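Local coordinates for protein aspartate aminotransferase (Plasmodium falciparum, PDB 3K7Y) that probably catalyses the pyridoxal-phosphate-dependent transfer of an amino group from L-aspartate to 2-oxoglutarate, giving oxaloacetate and L-glutamate, and works as a homodimer, at residues V122-V127 / G143-Y148; N173-I178 / K206-I211. One frame throughout, in Å; residues are numbered along the deposited sequence.

Contact 1: V122-V127 / G143-Y148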
loop_
_atom_site.group_PDB
_atom_site.type_symbol
_atom_site.label_atom_id
_atom_site.label_comp_id
_atom_site.label_asym_id
_atom_site.label_seq_id
_atom_site.Cartn_x
_atom_site.Cartn_y
_atom_site.Cartn_z
ATOM N N VAL A 122 -24.004 0.240 -4.862
ATOM C CA VAL A 122 -23.544 -1.029 -5.400
ATOM C C VAL A 122 -23.683 -2.110 -4.334
ATOM O O VAL A 122 -22.855 -2.226 -3.435
ATOM C CB VAL A 122 -22.122 -0.923 -5.970
ATOM C CG1 VAL A 122 -21.757 -2.191 -6.686
ATOM C CG2 VAL A 122 -22.020 0.237 -6.935
ATOM N N GLU A 123 -24.747 -2.896 -4.441
ATOM C CA GLU A 123 -25.098 -3.839 -3.391
ATOM C C GLU A 123 -24.701 -5.272 -3.721
ATOM O O GLU A 123 -24.594 -6.123 -2.829
ATOM C CB GLU A 123 -26.597 -3.769 -3.104
ATOM C CG GLU A 123 -26.967 -4.309 -1.739
ATOM C CD GLU A 123 -28.462 -4.352 -1.525
ATOM O OE1 GLU A 123 -29.023 -5.478 -1.409
ATOM O OE2 GLU A 123 -29.077 -3.256 -1.477
ATOM N N THR A 124 -24.462 -5.521 -5.004
ATOM C CA THR A 124 -24.340 -6.862 -5.530
ATOM C C THR A 124 -23.277 -6.858 -6.604
ATOM O O THR A 124 -23.236 -5.941 -7.426
ATOM C CB THR A 124 -25.657 -7.254 -6.195
ATOM O OG1 THR A 124 -26.311 -6.060 -6.657
ATOM C CG2 THR A 124 -26.585 -7.969 -5.219
ATOM N N LEU A 125 -22.421 -7.881 -6.606
ATOM C CA LEU A 125 -21.367 -8.050 -7.628
ATOM C C LEU A 125 -21.407 -9.444 -8.195
ATOM O O LEU A 125 -21.465 -10.418 -7.446
ATOM C CB LEU A 125 -19.969 -7.808 -7.051
ATOM C CG LEU A 125 -19.576 -6.370 -6.701
ATOM C CD1 LEU A 125 -18.895 -6.365 -5.373
ATOM C CD2 LEU A 125 -18.684 -5.726 -7.744
ATOM N N TYR A 126 -21.381 -9.528 -9.520
ATOM C CA TYR A 126 -21.307 -10.805 -10.192
ATOM C C TYR A 126 -19.872 -11.200 -10.526
ATOM O O TYR A 126 -19.033 -10.363 -10.917
ATOM C CB TYR A 126 -22.192 -10.812 -11.430
ATOM C CG TYR A 126 -23.648 -10.679 -11.063
ATOM C CD1 TYR A 126 -24.401 -11.787 -10.653
ATOM C CD2 TYR A 126 -24.269 -9.443 -11.104
ATOM C CE1 TYR A 126 -25.729 -11.656 -10.300
ATOM C CE2 TYR A 126 -25.595 -9.300 -10.751
ATOM C CZ TYR A 126 -26.324 -10.402 -10.350
ATOM O OH TYR A 126 -27.643 -10.200 -9.992
ATOM N N VAL A 127 -19.600 -12.489 -10.353
ATOM C CA VAL A 127 -18.277 -13.020 -10.567
ATOM C C VAL A 127 -18.441 -14.302 -11.391
ATOM O O VAL A 127 -19.440 -14.991 -11.240
ATOM C CB VAL A 127 -17.579 -13.211 -9.196
ATOM C CG1 VAL A 127 -17.703 -14.619 -8.691
ATOM C CG2 VAL A 127 -16.149 -12.825 -9.278
ATOM N N GLY A 143 -19.178 -6.849 2.795
ATOM C CA GLY A 143 -20.638 -6.905 2.777
ATOM C C GLY A 143 -21.315 -6.499 1.477
ATOM O O GLY A 143 -22.247 -5.681 1.486
ATOM N N PHE A 144 -20.822 -7.035 0.361
ATOM C CA PHE A 144 -21.537 -6.988 -0.897
ATOM C C PHE A 144 -22.217 -8.356 -0.997
ATOM O O PHE A 144 -21.784 -9.312 -0.343
ATOM C CB PHE A 144 -20.563 -6.913 -2.068
ATOM C CG PHE A 144 -19.908 -5.570 -2.292
ATOM C CD1 PHE A 144 -20.596 -4.536 -2.912
ATOM C CD2 PHE A 144 -18.551 -5.381 -1.986
ATOM C CE1 PHE A 144 -19.964 -3.323 -3.155
ATOM C CE2 PHE A 144 -17.909 -4.166 -2.228
ATOM C CZ PHE A 144 -18.613 -3.145 -2.801
ATOM N N ASN A 145 -23.272 -8.458 -1.808
ATOM C CA ASN A 145 -23.820 -9.759 -2.161
ATOM C C ASN A 145 -22.933 -10.259 -3.237
ATOM O O ASN A 145 -22.657 -9.531 -4.174
ATOM C CB ASN A 145 -25.224 -9.650 -2.736
ATOM C CG ASN A 145 -26.229 -9.158 -1.732
ATOM O OD1 ASN A 145 -26.133 -9.458 -0.533
ATOM N ND2 ASN A 145 -27.208 -8.387 -2.212
ATOM N N LEU A 146 -22.456 -11.485 -3.103
ATOM C CA LEU A 146 -21.644 -12.082 -4.153
ATOM C C LEU A 146 -22.469 -13.124 -4.869
ATOM O O LEU A 146 -22.944 -14.091 -4.242
ATOM C CB LEU A 146 -20.349 -12.715 -3.614
ATOM C CG LEU A 146 -19.462 -13.297 -4.730
ATOM C CD1 LEU A 146 -18.861 -12.184 -5.577
ATOM C CD2 LEU A 146 -18.352 -14.209 -4.207
ATOM N N LYS A 147 -22.636 -12.926 -6.178
ATOM C CA LYS A 147 -23.354 -13.889 -7.001
ATOM C C LYS A 147 -22.488 -14.414 -8.129
ATOM O O LYS A 147 -21.589 -13.703 -8.603
ATOM C CB LYS A 147 -24.653 -13.288 -7.516
ATOM C CG LYS A 147 -25.651 -13.055 -6.402
ATOM C CD LYS A 147 -26.845 -12.246 -6.850
ATOM C CE LYS A 147 -27.883 -12.274 -5.765
ATOM N NZ LYS A 147 -28.065 -13.678 -5.288
ATOM N N TYR A 148 -22.768 -15.653 -8.545
ATOM C CA TYR A 148 -21.937 -16.370 -9.513
ATOM C C TYR A 148 -22.625 -16.559 -10.838
ATOM O O TYR A 148 -23.767 -16.981 -10.869
ATOM C CB TYR A 148 -21.537 -17.749 -8.984
ATOM C CG TYR A 148 -20.726 -17.710 -7.713
ATOM C CD1 TYR A 148 -19.361 -18.033 -7.715
ATOM C CD2 TYR A 148 -21.323 -17.343 -6.501
ATOM C CE1 TYR A 148 -18.617 -17.991 -6.535
ATOM C CE2 TYR A 148 -20.596 -17.298 -5.329
ATOM C CZ TYR A 148 -19.248 -17.623 -5.342
ATOM O OH TYR A 148 -18.552 -17.569 -4.156
#

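Contact 2: N173-I178 / K206-I211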
loop_
_atom_site.group_PDB
_atom_site.type_symbol
_atom_site.label_atom_id
_atom_site.label_comp_id
_atom_site.label_asym_id
_atom_site.label_seq_id
_atom_site.Cartn_x
_atom_site.Cartn_y
_atom_site.Cartn_z
ATOM N N ASN A 173 -29.766 -5.625 -14.489
ATOM C CA ASN A 173 -29.570 -4.618 -15.526
ATOM C C ASN A 173 -28.605 -3.617 -14.951
ATOM O O ASN A 173 -28.793 -3.161 -13.818
ATOM C CB ASN A 173 -30.885 -3.887 -15.817
ATOM C CG ASN A 173 -31.606 -4.422 -17.033
ATOM O OD1 ASN A 173 -32.620 -5.114 -16.913
ATOM N ND2 ASN A 173 -31.100 -4.087 -18.218
ATOM N N GLY A 174 -27.582 -3.246 -15.709
ATOM C CA GLY A 174 -26.518 -2.460 -15.115
ATOM C C GLY A 174 -25.994 -3.198 -13.889
ATOM O O GLY A 174 -25.747 -2.596 -12.842
ATOM N N SER A 175 -25.861 -4.513 -14.005
ATOM C CA SER A 175 -25.203 -5.270 -12.970
ATOM C C SER A 175 -23.713 -5.052 -13.129
ATOM O O SER A 175 -23.210 -4.793 -14.226
ATOM C CB SER A 175 -25.536 -6.749 -13.064
ATOM O OG SER A 175 -26.933 -6.948 -12.923
ATOM N N SER A 176 -23.013 -5.127 -12.013
ATOM C CA SER A 176 -21.590 -4.923 -11.992
ATOM C C SER A 176 -20.984 -6.298 -12.089
ATOM O O SER A 176 -21.348 -7.187 -11.317
ATOM C CB SER A 176 -21.194 -4.241 -10.686
ATOM O OG SER A 176 -22.196 -3.315 -10.290
ATOM N N VAL A 177 -20.082 -6.488 -13.047
ATOM C CA VAL A 177 -19.511 -7.812 -13.299
ATOM C C VAL A 177 -18.000 -7.757 -13.457
ATOM O O VAL A 177 -17.465 -6.872 -14.128
ATOM C CB VAL A 177 -20.126 -8.485 -14.554
ATOM C CG1 VAL A 177 -19.555 -9.884 -14.756
ATOM C CG2 VAL A 177 -21.619 -8.556 -14.435
ATOM N N ILE A 178 -17.324 -8.722 -12.836
ATOM C CA ILE A 178 -15.872 -8.884 -12.942
ATOM C C ILE A 178 -15.533 -9.967 -13.971
ATOM O O ILE A 178 -16.000 -11.101 -13.879
ATOM C CB ILE A 178 -15.262 -9.243 -11.576
ATOM C CG1 ILE A 178 -15.395 -8.067 -10.611
ATOM C CG2 ILE A 178 -13.810 -9.658 -11.727
ATOM C CD1 ILE A 178 -15.524 -8.484 -9.156
ATOM N N LYS A 206 -28.109 -4.436 -21.895
ATOM C CA LYS A 206 -28.312 -4.500 -20.445
ATOM C C LYS A 206 -27.576 -3.389 -19.680
ATOM O O LYS A 206 -27.722 -3.249 -18.453
ATOM C CB LYS A 206 -27.886 -5.867 -19.905
ATOM C CG LYS A 206 -28.437 -7.058 -20.667
ATOM C CD LYS A 206 -29.141 -8.002 -19.736
ATOM C CE LYS A 206 -30.592 -7.626 -19.645
ATOM N NZ LYS A 206 -31.080 -7.833 -18.268
ATOM N N LYS A 207 -26.760 -2.628 -20.411
ATOM C CA LYS A 207 -26.006 -1.495 -19.865
ATOM C C LYS A 207 -25.115 -1.860 -18.663
ATOM O O LYS A 207 -24.698 -0.984 -17.898
ATOM C CB LYS A 207 -26.952 -0.325 -19.550
ATOM C CG LYS A 207 -27.730 0.204 -20.770
ATOM C CD LYS A 207 -29.048 0.889 -20.381
ATOM C CE LYS A 207 -30.154 -0.131 -20.035
ATOM N NZ LYS A 207 -31.350 0.443 -19.308
ATOM N N HIS A 208 -24.801 -3.148 -18.526
ATOM C CA HIS A 208 -23.944 -3.645 -17.452
ATOM C C HIS A 208 -22.690 -2.811 -17.244
ATOM O O HIS A 208 -22.219 -2.129 -18.154
ATOM C CB HIS A 208 -23.516 -5.084 -17.721
ATOM C CG HIS A 208 -24.609 -6.090 -17.564
ATOM N ND1 HIS A 208 -24.678 -7.231 -18.330
ATOM C CD2 HIS A 208 -25.670 -6.133 -16.726
ATOM C CE1 HIS A 208 -25.732 -7.940 -17.967
ATOM N NE2 HIS A 208 -26.354 -7.294 -16.997
ATOM N N VAL A 209 -22.156 -2.887 -16.032
ATOM C CA VAL A 209 -20.921 -2.217 -15.690
ATOM C C VAL A 209 -19.844 -3.269 -15.535
ATOM O O VAL A 209 -19.939 -4.147 -14.659
ATOM C CB VAL A 209 -21.065 -1.435 -14.395
ATOM C CG1 VAL A 209 -19.697 -0.965 -13.893
ATOM C CG2 VAL A 209 -22.014 -0.260 -14.610
ATOM N N ILE A 210 -18.821 -3.182 -16.385
ATOM C CA ILE A 210 -17.785 -4.212 -16.419
ATOM C C ILE A 210 -16.446 -3.786 -15.775
ATOM O O ILE A 210 -15.984 -2.648 -15.915
ATOM C CB ILE A 210 -17.604 -4.779 -17.855
ATOM C CG1 ILE A 210 -18.931 -5.348 -18.394
ATOM C CG2 ILE A 210 -16.502 -5.835 -17.899
ATOM C CD1 ILE A 210 -19.487 -6.580 -17.665
ATOM N N ILE A 211 -15.851 -4.712 -15.033
ATOM C CA ILE A 211 -14.543 -4.494 -14.436
ATOM C C ILE A 211 -13.678 -5.603 -14.975
ATOM O O ILE A 211 -13.938 -6.775 -14.702
ATOM C CB ILE A 211 -14.568 -4.584 -12.874
ATOM C CG1 ILE A 211 -15.349 -3.418 -12.243
ATOM C CG2 ILE A 211 -13.137 -4.656 -12.314
ATOM C CD1 ILE A 211 -16.873 -3.587 -12.234
#

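Contact 1: V122-V127 / G143-Y148
L125 lays its CD1 methyl over one face of the F144 ring, a CH-pi contact in which CD1 stands 3.5 Å from the ring centroid and is displaced toward the rim. The carbonyl O of V122 meets the same ring at its edge, close to the ring plane, near CE1. CG of F144, set anti to its own carbonyl carbon (chi1 -76°), carries the ring to where L125 CD1 lies over it. L117 and I139 pack on this aromatic group from the helices 105-118 and 133-140. The backbones run parallel. E123 O accepts from N145 N and L125 N donates to N145 O, each at 2.9 Å; further on, L125 O receives K147 N at 3.0 Å and V127 N donates to K147 O. This is the pairing of a beta-alpha-beta unit, strand 124-128, helix 133-140 and strand 145-153, within the large mixed sheet of the aminotransferase fold. L125, L146, V127 and Y148 share one face of it; L146 CD1 comes within 4.0 Å of V127 CB, while L146 also touches V136 and I139 of the connecting helix. T124, N145, Y126 and K147 occupy the other face, where the aliphatic part of K147 runs beside the Y126 ring, its CB 3.4 Å from Y126 CE1.

Contact 2: N173-I178 / K206-I211
Strands 176-178 and 209-211 run parallel, their axes 4.8 Å apart and inclined by 24°, and S175 O, V209 O and V177 O successively take the amide protons of V209, V177 and I211. Ahead of the strands, G174 N donates to K206 O over 2.7 Å, nearly in line with the carbonyl bond. The N173 and K206 side chains cross there at about a right angle, and their bonds are weak: K206 NZ to N173 OD1, and N173 ND2 to K206 O. The stronger partner of the K206 ammonium is the carbonyl O of P172. K206 CB sits over the centre of the H208 imidazole, 3.5 Å above its plane, while S175 N approaches the ring edge, 3.2 Å from H208 CD2. On the strands, V177 CB packs against I210 CD1 at 3.7 Å, on the face opposite S176, V209, I178 and I211; chi2 of I210 (-66°) turns CD1 to that contact. Helix 193-206 connects the two strands, making a beta-alpha-beta unit. The G174 amide and the K206 ammonium both find their main partners in backbone carbonyls, consistent with main-chain oxygens anchoring this polar end, while V177 and I210 add apolar contact further in.

How the contacts relate
Contacts 1 and 2 follow one another along the chain, the first closing before the second opens, and their centres lie 11 Å apart. Each is the strand pairing of a beta-alpha-beta unit, with helix 133-140 as the connection in one and helix 193-206 in the other. They meet because strands 124-128 and 176-179 are neighbours in the same mixed sheet: Y126 N and O probably bond to S176 O and I178 N, each at 3.0 Å. The order across the sheet is 209-214, 176-179, 124-128, 145-153. Thus successive units build one continuous parallel region of the cofactor-binding fold. Bound pyridoxal phosphate lies about 10 Å from the V127 side chain and about 8 Å from that of I178.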